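Local coordinates for Lmo2125 protein (Listeria monocytogenes serovar 1/2a, PDB 5TU0), which binds maltose as the extracellular solute-binding lipoprotein of a sugar transport system, probably delivering it to a membrane transporter, at residues A[120-125]-A[250-255]. The protein carries 2 engineered substitutions. Sequence-based numbering, arbitrary orientation.
Sequences YNKDLL and KINYGV
An antiparallel strand pair in the mixed sheet of this solute-binding fold joins Tyr120 and Asn121, at the end of strand 105-121, to Gly254 and Tyr253, at the start of strand 253-256. Tyr120 and Gly254 form the hydrogen-bonded pair: Tyr120 N donates to Gly254 O at 2.9 Å, and Gly254 N returns a bond to Tyr120 O at 2.7 Å, both bonds nearly straight. Tyr253 CA adds a C-H...O contact to the same Tyr120 O. Asn121 and Tyr253 follow as the non-hydrogen-bonded pair. The Tyr120 ring, its CG placed between the backbone N and carbonyl carbon (chi1 72°), lies over Gly254, whose CA approaches one ring face in a CH-pi contact. Lys122 CE packs on Gly254 CA at 3.5 Å. Having no side chain, Gly254 lets ring and lysine chain both come down on its CA. The extended lysine chain ends in a salt bridge from NZ to Glu327, which also accepts from Val255 N and thus ties both segments to helix 327-336. Beyond the paired residues, Lys122 N bonds to Asn252 O at 2.8 Å. Asn252, centre of an inverse gamma turn, extends its amide with CG anti to the backbone N (chi1 -177°). Asn252 ND2 donates almost straight to Asp123 OD1 at 3.1 Å, from above the carboxylate plane, while the acceptor lies close to the amide plane. A water donates to Asp123 OD2 and accepts from Asn252 N, so the carboxylate holds Asn252 directly through OD1 and through water from OD2. Asn121 ND2 touches Ile251 CG2, and Asn121 OD1 accepts from Asp123 N at 2.9 Å. This Asx turn, facing the inverse gamma turn, marks where two sheet strands of the solute-binding fold give way to loops.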
loop_
_atom_site.group_PDB
_atom_site.type_symbol
_atom_site.label_atom_id
_atom_site.label_comp_id
_atom_site.label_asym_id
_atom_site.label_seq_id
_atom_site.Cartn_x
_atom_site.Cartn_y
_atom_site.Cartn_z
ATOM N N TYR A 120 11.864 13.723 -1.053
ATOM C CA TYR A 120 12.989 14.563 -0.592
ATOM C C TYR A 120 12.763 15.988 -1.061
ATOM O O TYR A 120 11.994 16.247 -2.006
ATOM C CB TYR A 120 14.370 14.027 -1.039
ATOM C CG TYR A 120 14.676 14.180 -2.508
ATOM C CD1 TYR A 120 14.145 13.302 -3.444
ATOM C CD2 TYR A 120 15.515 15.207 -2.966
ATOM C CE1 TYR A 120 14.420 13.453 -4.791
ATOM C CE2 TYR A 120 15.797 15.357 -4.317
ATOM C CZ TYR A 120 15.244 14.474 -5.219
ATOM O OH TYR A 120 15.510 14.612 -6.559
ATOM N N ASN A 121 13.420 16.907 -0.382
ATOM C CA ASN A 121 13.293 18.320 -0.673
ATOM C C ASN A 121 14.447 18.776 -1.562
ATOM O O ASN A 121 15.606 18.805 -1.111
ATOM C CB ASN A 121 13.275 19.090 0.641
ATOM C CG ASN A 121 12.854 20.529 0.465
ATOM O OD1 ASN A 121 13.065 21.131 -0.599
ATOM N ND2 ASN A 121 12.269 21.100 1.511
ATOM N N LYS A 122 14.126 19.136 -2.817
ATOM C CA LYS A 122 15.127 19.583 -3.778
ATOM C C LYS A 122 15.804 20.906 -3.387
ATOM O O LYS A 122 16.882 21.229 -3.909
ATOM C CB LYS A 122 14.539 19.686 -5.188
ATOM C CG LYS A 122 13.956 18.391 -5.736
ATOM C CD LYS A 122 13.609 18.554 -7.205
ATOM C CE LYS A 122 13.038 17.297 -7.800
ATOM N NZ LYS A 122 12.718 17.527 -9.229
ATOM N N ASP A 123 15.183 21.679 -2.494
ATOM C CA ASP A 123 15.815 22.920 -1.991
ATOM C C ASP A 123 16.859 22.629 -0.906
ATOM O O ASP A 123 17.651 23.509 -0.567
ATOM C CB ASP A 123 14.783 23.907 -1.438
ATOM C CG ASP A 123 13.922 24.533 -2.523
ATOM O OD1 ASP A 123 14.323 24.506 -3.704
ATOM O OD2 ASP A 123 12.857 25.094 -2.182
ATOM N N LEU A 124 16.872 21.402 -0.382
ATOM C CA LEU A 124 17.833 21.010 0.666
ATOM C C LEU A 124 18.930 20.043 0.195
ATOM O O LEU A 124 20.057 20.076 0.721
ATOM C CB LEU A 124 17.075 20.352 1.819
ATOM C CG LEU A 124 16.009 21.219 2.489
ATOM C CD1 LEU A 124 15.233 20.405 3.513
ATOM C CD2 LEU A 124 16.657 22.448 3.117
ATOM N N LEU A 125 18.583 19.171 -0.761
ATOM C CA LEU A 125 19.514 18.189 -1.311
ATOM C C LEU A 125 19.720 18.359 -2.815
ATOM O O LEU A 125 18.768 18.676 -3.542
ATOM C CB LEU A 125 18.992 16.767 -1.061
ATOM C CG LEU A 125 18.785 16.365 0.402
ATOM C CD1 LEU A 125 18.243 14.934 0.498
ATOM C CD2 LEU A 125 20.088 16.504 1.163
ATOM N N LYS A 250 3.486 23.892 -1.439
ATOM C CA LYS A 250 4.504 24.457 -2.353
ATOM C C LYS A 250 5.982 24.040 -2.100
ATOM O O LYS A 250 6.911 24.758 -2.467
ATOM C CB LYS A 250 4.368 25.991 -2.431
ATOM C CG LYS A 250 3.126 26.458 -3.164
ATOM C CD LYS A 250 3.064 27.977 -3.207
ATOM C CE LYS A 250 2.104 28.477 -4.275
ATOM N NZ LYS A 250 0.726 27.948 -4.100
ATOM N N ILE A 251 6.176 22.870 -1.506
ATOM C CA ILE A 251 7.510 22.331 -1.263
ATOM C C ILE A 251 8.070 21.876 -2.596
ATOM O O ILE A 251 7.379 21.202 -3.362
ATOM C CB ILE A 251 7.451 21.118 -0.288
ATOM C CG1 ILE A 251 7.037 21.565 1.117
ATOM C CG2 ILE A 251 8.789 20.388 -0.204
ATOM C CD1 ILE A 251 8.064 22.440 1.821
ATOM N N ASN A 252 9.309 22.254 -2.890
ATOM C CA ASN A 252 9.960 21.829 -4.131
ATOM C C ASN A 252 10.438 20.391 -3.899
ATOM O O ASN A 252 11.645 20.127 -3.801
ATOM C CB ASN A 252 11.126 22.769 -4.475
ATOM C CG ASN A 252 11.797 22.421 -5.790
ATOM O OD1 ASN A 252 11.256 21.673 -6.608
ATOM N ND2 ASN A 252 12.987 22.970 -6.002
ATOM N N TYR A 253 9.482 19.465 -3.814
ATOM C CA TYR A 253 9.800 18.075 -3.489
ATOM C C TYR A 253 10.160 17.247 -4.711
ATOM O O TYR A 253 9.768 17.545 -5.840
ATOM C CB TYR A 253 8.639 17.395 -2.708
ATOM C CG TYR A 253 7.413 17.067 -3.542
ATOM C CD1 TYR A 253 7.304 15.854 -4.206
ATOM C CD2 TYR A 253 6.387 17.983 -3.683
ATOM C CE1 TYR A 253 6.195 15.560 -4.985
ATOM C CE2 TYR A 253 5.278 17.711 -4.460
ATOM C CZ TYR A 253 5.182 16.504 -5.108
ATOM O OH TYR A 253 4.076 16.247 -5.876
ATOM N N GLY A 254 10.936 16.208 -4.468
ATOM C CA GLY A 254 11.311 15.255 -5.484
ATOM C C GLY A 254 10.949 13.894 -4.920
ATOM O O GLY A 254 10.751 13.752 -3.717
ATOM N N VAL A 255 10.845 12.902 -5.790
ATOM C CA VAL A 255 10.485 11.564 -5.355
ATOM C C VAL A 255 11.447 10.563 -5.978
ATOM O O VAL A 255 11.825 10.686 -7.164
ATOM C CB VAL A 255 9.033 11.202 -5.746
ATOM C CG1 VAL A 255 8.552 10.000 -4.945
ATOM C CG2 VAL A 255 8.099 12.386 -5.508
HETATM O O HOH W 1 10.693 23.862 -1.213
#